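Local coordinates for trp repressor binding protein WrbA (Deinococcus radiodurans, PDB 1YDG), which catalyses the reduction of quinones to quinols by NADH or NADPH, using one bound FMN per subunit of a homotetramer, at residues A74-A79 against D102-L107; I82-P87 against R98-T103. All coordinates share one frame; numbering follows the deposited sequence.

Contact 1: residues A74-A79 against D102-L107; sequences ADLEWA and DTLGGL
Leu76 and Leu104 both set CG opposite the carbonyl carbon, at chi1 of -52° and -54°, and these rotations bring their branches together. The contact lies in the flavodoxin-like fold of this protein. It joins helix 73-78 to the start of helix 105-109, with Leu104 at the N-cap position. CD1 of Leu76 reaches both methyls of Leu104, 3.8 Å from Leu104 CD1 and 3.9 Å from Leu104 CD2. It therefore sits across the fork of the second leucine, and the two side chains cross at about a right angle. Both are buried. Leu104 also leans on Trp145, while Leu76 also touches Val12 of strand 8-13 and Leu113.

Leu107 lies in the outer part of the joint. Its two methyls meet different parts of helix 73-78. Leu107 CD1 lies 4.3 Å from Leu76 CB and 3.9 Å from Glu77 N, and CD2 turns to the side chain of Glu77. No hydrogen bond links the segments, so they meet by van der Waals packing, mostly apolar.

Glu77 runs out extended over the second methyl of Leu107. Its carboxylate is held elsewhere: OE2 makes a salt bridge to Lys112, a residue that Leu107 also touches. The aliphatic part and OE1 of Glu77 lie against the leucine, while the charge has its own partner. Leu107 CD2 is 3.9 Å from Glu77 CB and 3.5 Å from Glu77 OE1.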
loop_
_atom_site.group_PDB
_atom_site.type_symbol
_atom_site.label_atom_id
_atom_site.label_comp_id
_atom_site.label_asym_id
_atom_site.label_seq_id
_atom_site.Cartn_x
_atom_site.Cartn_y
_atom_site.Cartn_z
ATOM N N ALA B 74 -10.002 20.167 16.856
ATOM C CA ALA B 74 -9.211 20.996 17.767
ATOM C C ALA B 74 -8.250 20.231 18.677
ATOM O O ALA B 74 -7.261 20.795 19.170
ATOM C CB ALA B 74 -10.138 21.872 18.618
ATOM N N ASP B 75 -8.545 18.959 18.924
ATOM C CA ASP B 75 -7.635 18.078 19.648
ATOM C C ASP B 75 -6.322 17.882 18.872
ATOM O O ASP B 75 -5.223 17.850 19.471
ATOM C CB ASP B 75 -8.304 16.712 19.914
ATOM C CG ASP B 75 -9.445 16.796 20.959
ATOM O OD1 ASP B 75 -9.241 17.406 22.034
ATOM O OD2 ASP B 75 -10.530 16.233 20.697
ATOM N N LEU B 76 -6.424 17.767 17.547
ATOM C CA LEU B 76 -5.212 17.648 16.726
ATOM C C LEU B 76 -4.477 18.982 16.583
ATOM O O LEU B 76 -3.258 18.993 16.532
ATOM C CB LEU B 76 -5.513 17.040 15.361
ATOM C CG LEU B 76 -6.290 15.717 15.369
ATOM C CD1 LEU B 76 -6.206 15.071 14.025
ATOM C CD2 LEU B 76 -5.814 14.745 16.441
ATOM N N GLU B 77 -5.217 20.099 16.520
ATOM C CA GLU B 77 -4.590 21.427 16.537
ATOM C C GLU B 77 -3.801 21.615 17.832
ATOM O O GLU B 77 -2.704 22.172 17.828
ATOM C CB GLU B 77 -5.641 22.526 16.368
ATOM C CG GLU B 77 -5.085 23.959 16.436
ATOM C CD GLU B 77 -6.137 25.058 16.178
ATOM O OE1 GLU B 77 -7.225 24.765 15.633
ATOM O OE2 GLU B 77 -5.858 26.239 16.523
ATOM N N TRP B 78 -4.365 21.149 18.936
ATOM C CA TRP B 78 -3.715 21.212 20.237
ATOM C C TRP B 78 -2.480 20.312 20.325
ATOM O O TRP B 78 -1.458 20.723 20.884
ATOM C CB TRP B 78 -4.713 20.840 21.349
ATOM C CG TRP B 78 -4.110 20.623 22.704
ATOM C CD1 TRP B 78 -3.759 21.570 23.597
ATOM C CD2 TRP B 78 -3.776 19.361 23.300
ATOM N NE1 TRP B 78 -3.223 20.987 24.726
ATOM C CE2 TRP B 78 -3.243 19.630 24.572
ATOM C CE3 TRP B 78 -3.888 18.022 22.880
ATOM C CZ2 TRP B 78 -2.812 18.625 25.428
ATOM C CZ3 TRP B 78 -3.468 17.037 23.728
ATOM C CH2 TRP B 78 -2.922 17.334 24.985
ATOM N N ALA B 79 -2.591 19.095 19.795
ATOM C CA ALA B 79 -1.550 18.083 19.931
ATOM C C ALA B 79 -0.254 18.480 19.228
ATOM O O ALA B 79 -0.241 19.165 18.219
ATOM C CB ALA B 79 -2.038 16.729 19.402
ATOM N N ASP B 102 -12.299 12.769 7.753
ATOM C CA ASP B 102 -12.968 13.645 6.793
ATOM C C ASP B 102 -13.441 14.975 7.404
ATOM O O ASP B 102 -13.738 15.908 6.657
ATOM C CB ASP B 102 -14.111 12.910 6.072
ATOM C CG ASP B 102 -13.614 11.855 5.080
ATOM O OD1 ASP B 102 -12.378 11.713 4.943
ATOM O OD2 ASP B 102 -14.457 11.165 4.426
ATOM N N THR B 103 -13.476 15.098 8.733
ATOM C CA THR B 103 -13.755 16.404 9.363
ATOM C C THR B 103 -12.548 17.321 9.456
ATOM O O THR B 103 -12.689 18.485 9.817
ATOM C CB THR B 103 -14.344 16.281 10.780
ATOM O OG1 THR B 103 -13.356 15.775 11.697
ATOM C CG2 THR B 103 -15.563 15.426 10.755
ATOM N N LEU B 104 -11.370 16.812 9.097
ATOM C CA LEU B 104 -10.125 17.556 9.236
ATOM C C LEU B 104 -9.758 18.462 8.056
ATOM O O LEU B 104 -8.658 18.991 8.025
ATOM C CB LEU B 104 -8.968 16.572 9.501
ATOM C CG LEU B 104 -9.152 15.603 10.667
ATOM C CD1 LEU B 104 -8.011 14.611 10.692
ATOM C CD2 LEU B 104 -9.275 16.348 12.001
ATOM N N GLY B 105 -10.666 18.662 7.104
ATOM C CA GLY B 105 -10.371 19.471 5.924
ATOM C C GLY B 105 -10.057 20.940 6.187
ATOM O O GLY B 105 -9.136 21.503 5.597
ATOM N N GLY B 106 -10.815 21.567 7.074
ATOM C CA GLY B 106 -10.585 22.976 7.408
ATOM C C GLY B 106 -9.269 23.175 8.123
ATOM O O GLY B 106 -8.495 24.073 7.796
ATOM N N LEU B 107 -9.007 22.334 9.113
ATOM C CA LEU B 107 -7.705 22.337 9.804
ATOM C C LEU B 107 -6.516 22.117 8.860
ATOM O O LEU B 107 -5.458 22.753 9.001
ATOM C CB LEU B 107 -7.653 21.235 10.862
ATOM C CG LEU B 107 -7.652 21.528 12.350
ATOM C CD1 LEU B 107 -7.006 20.309 13.034
ATOM C CD2 LEU B 107 -6.916 22.792 12.714
#

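Contact 2: residues I82-P87 against R98-T103; sequences IVFSSP and RAFIDT
The carbonyl oxygen of Phe100 takes two bonds from Thr103, while the ring of Phe100 reaches across to strand 81-89. Thr103 N lies 2.9 Å from Phe100 O. Thr103 OG1 gives a hydrogen bond to Phe100 O at 2.6 Å, in the carbonyl plane and on a lone pair, with a C=O...donor angle of 143°. These bonds tie Thr103 back to Phe100. They grip the backbone of Phe100, one of the two residues that meet the strand.

The helix packs on the central sheet of the flavodoxin-like fold, where strand 81-89 runs parallel to strands 8-13 and 117-124. A single strand residue, Phe84, makes the contact. Its CZ lies 3.8 Å from Phe100 CE2, at the edge of the Phe100 ring and in its plane. Phe100 reaches this place with CG opposite its backbone N, chi1 175°, and the two side chains cross at about a right angle. The Phe84 ring also meets Ile101: its CE2 is 3.9 Å from Ile101 CG1 and 4.2 Å from Ile101 CD1. Phe118 of strand 117-124 adds an edge-to-face ring contact to Phe84.

Ile101 is shared between several neighbours. Its CD1 lies over one face of the Arg98 guanidinium, offset toward the rim, and Arg98 NH1 is hydrogen-bonded to Thr141. Ile101 also packs on Phe90 of the second subunit, and Phe90 is an FMN-binding residue.

No hydrogen bond crosses between strand and helix. The three touching residues are buried, so the helix is held to the sheet by apolar contact alone within these two segments, and its polar bonds go to its own backbone, to Thr141 and to Ser95 of the second subunit.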
loop_
_atom_site.group_PDB
_atom_site.type_symbol
_atom_site.label_atom_id
_atom_site.label_comp_id
_atom_site.label_asym_id
_atom_site.label_seq_id
_atom_site.Cartn_x
_atom_site.Cartn_y
_atom_site.Cartn_z
ATOM N N ILE B 82 0.491 12.921 17.709
ATOM C CA ILE B 82 -0.771 12.237 17.482
ATOM C C ILE B 82 -0.623 10.735 17.319
ATOM O O ILE B 82 0.236 10.264 16.567
ATOM C CB ILE B 82 -1.443 12.770 16.193
ATOM C CG1 ILE B 82 -1.821 14.241 16.372
ATOM C CG2 ILE B 82 -2.659 11.895 15.823
ATOM C CD1 ILE B 82 -1.943 15.054 15.062
ATOM N N VAL B 83 -1.483 9.979 17.995
ATOM C CA VAL B 83 -1.624 8.555 17.709
ATOM C C VAL B 83 -3.055 8.285 17.302
ATOM O O VAL B 83 -3.975 8.721 17.996
ATOM C CB VAL B 83 -1.269 7.651 18.934
ATOM C CG1 VAL B 83 -1.547 6.180 18.651
ATOM C CG2 VAL B 83 0.176 7.842 19.382
ATOM N N PHE B 84 -3.211 7.544 16.188
ATOM C CA PHE B 84 -4.498 7.010 15.696
ATOM C C PHE B 84 -4.539 5.487 15.842
ATOM O O PHE B 84 -3.584 4.788 15.463
ATOM C CB PHE B 84 -4.669 7.318 14.194
ATOM C CG PHE B 84 -5.235 8.673 13.893
ATOM C CD1 PHE B 84 -5.262 9.684 14.853
ATOM C CD2 PHE B 84 -5.693 8.956 12.626
ATOM C CE1 PHE B 84 -5.772 10.950 14.548
ATOM C CE2 PHE B 84 -6.206 10.220 12.320
ATOM C CZ PHE B 84 -6.237 11.204 13.274
ATOM N N SER B 85 -5.644 4.991 16.374
ATOM C CA SER B 85 -5.885 3.569 16.521
ATOM C C SER B 85 -7.251 3.224 15.957
ATOM O O SER B 85 -8.260 3.839 16.322
ATOM C CB SER B 85 -5.783 3.164 17.999
ATOM O OG SER B 85 -5.945 1.769 18.155
ATOM N N SER B 86 -7.285 2.255 15.049
ATOM C CA SER B 86 -8.529 1.729 14.526
ATOM C C SER B 86 -8.475 0.226 14.345
ATOM O O SER B 86 -7.486 -0.264 13.821
ATOM C CB SER B 86 -8.804 2.330 13.151
ATOM O OG SER B 86 -9.987 1.793 12.633
ATOM N N PRO B 87 -9.565 -0.491 14.665
ATOM C CA PRO B 87 -9.584 -1.883 14.217
ATOM C C PRO B 87 -9.625 -1.912 12.701
ATOM O O PRO B 87 -10.044 -0.940 12.061
ATOM C CB PRO B 87 -10.871 -2.463 14.814
ATOM C CG PRO B 87 -11.699 -1.282 15.232
ATOM C CD PRO B 87 -10.818 -0.087 15.333
ATOM N N ARG B 98 -12.480 6.977 9.483
ATOM C CA ARG B 98 -12.453 7.800 8.260
ATOM C C ARG B 98 -13.408 8.999 8.354
ATOM O O ARG B 98 -13.105 10.048 7.831
ATOM C CB ARG B 98 -12.780 6.995 7.011
ATOM C CG ARG B 98 -11.832 5.828 6.702
ATOM C CD ARG B 98 -10.359 6.172 6.712
ATOM N NE ARG B 98 -10.004 7.269 5.809
ATOM C CZ ARG B 98 -8.761 7.582 5.441
ATOM N NH1 ARG B 98 -7.718 6.862 5.860
ATOM N NH2 ARG B 98 -8.554 8.610 4.629
ATOM N N ALA B 99 -14.571 8.828 8.973
ATOM C CA ALA B 99 -15.505 9.950 9.138
ATOM C C ALA B 99 -14.853 11.069 9.919
ATOM O O ALA B 99 -15.008 12.230 9.557
ATOM C CB ALA B 99 -16.781 9.510 9.814
ATOM N N PHE B 100 -14.111 10.709 10.977
ATOM C CA PHE B 100 -13.353 11.667 11.752
ATOM C C PHE B 100 -12.308 12.355 10.886
ATOM O O PHE B 100 -12.200 13.567 10.868
ATOM C CB PHE B 100 -12.655 11.008 12.948
ATOM C CG PHE B 100 -11.772 11.954 13.684
ATOM C CD1 PHE B 100 -12.315 13.079 14.313
ATOM C CD2 PHE B 100 -10.409 11.779 13.700
ATOM C CE1 PHE B 100 -11.486 13.994 14.974
ATOM C CE2 PHE B 100 -9.596 12.681 14.334
ATOM C CZ PHE B 100 -10.130 13.788 14.972
ATOM N N ILE B 101 -11.517 11.555 10.174
ATOM C CA ILE B 101 -10.502 12.075 9.258
ATOM C C ILE B 101 -11.118 13.080 8.260
ATOM O O ILE B 101 -10.547 14.136 7.998
ATOM C CB ILE B 101 -9.777 10.897 8.531
ATOM C CG1 ILE B 101 -8.841 10.183 9.511
ATOM C CG2 ILE B 101 -9.023 11.385 7.305
ATOM C CD1 ILE B 101 -8.362 8.817 9.037
ATOM N N ASP B 102 -12.299 12.769 7.753
ATOM C CA ASP B 102 -12.968 13.645 6.793
ATOM C C ASP B 102 -13.441 14.975 7.404
ATOM O O ASP B 102 -13.738 15.908 6.657
ATOM C CB ASP B 102 -14.111 12.910 6.072
ATOM C CG ASP B 102 -13.614 11.855 5.080
ATOM O OD1 ASP B 102 -12.378 11.713 4.943
ATOM O OD2 ASP B 102 -14.457 11.165 4.426
ATOM N N THR B 103 -13.476 15.098 8.733
ATOM C CA THR B 103 -13.755 16.404 9.363
ATOM C C THR B 103 -12.548 17.321 9.456
ATOM O O THR B 103 -12.689 18.485 9.817
ATOM C CB THR B 103 -14.344 16.281 10.780
ATOM O OG1 THR B 103 -13.356 15.775 11.697
ATOM C CG2 THR B 103 -15.563 15.426 10.755
#

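Overall arrangement
Contacts 1 and 2 lie about 11 Å apart, centre to centre, on the same side of the chain's centre. Helix 73-78 leads directly into strand 81-89, and helix 95-102 into helix 105-109. Each contact therefore pairs an early element with a later one, and both share Asp102 and Thr103. Leu76 connects them: its CD1 is 3.9 Å from Phe84 CZ and 4.2 Å from Phe100 CE2. The result is one continuous apolar core over the sheet. Contact 2 is the deeper and fully buried one; contact 1 is partly buried and farther out. Asp102 also bonds Ser95 of the second subunit, which links this region to the tetramer.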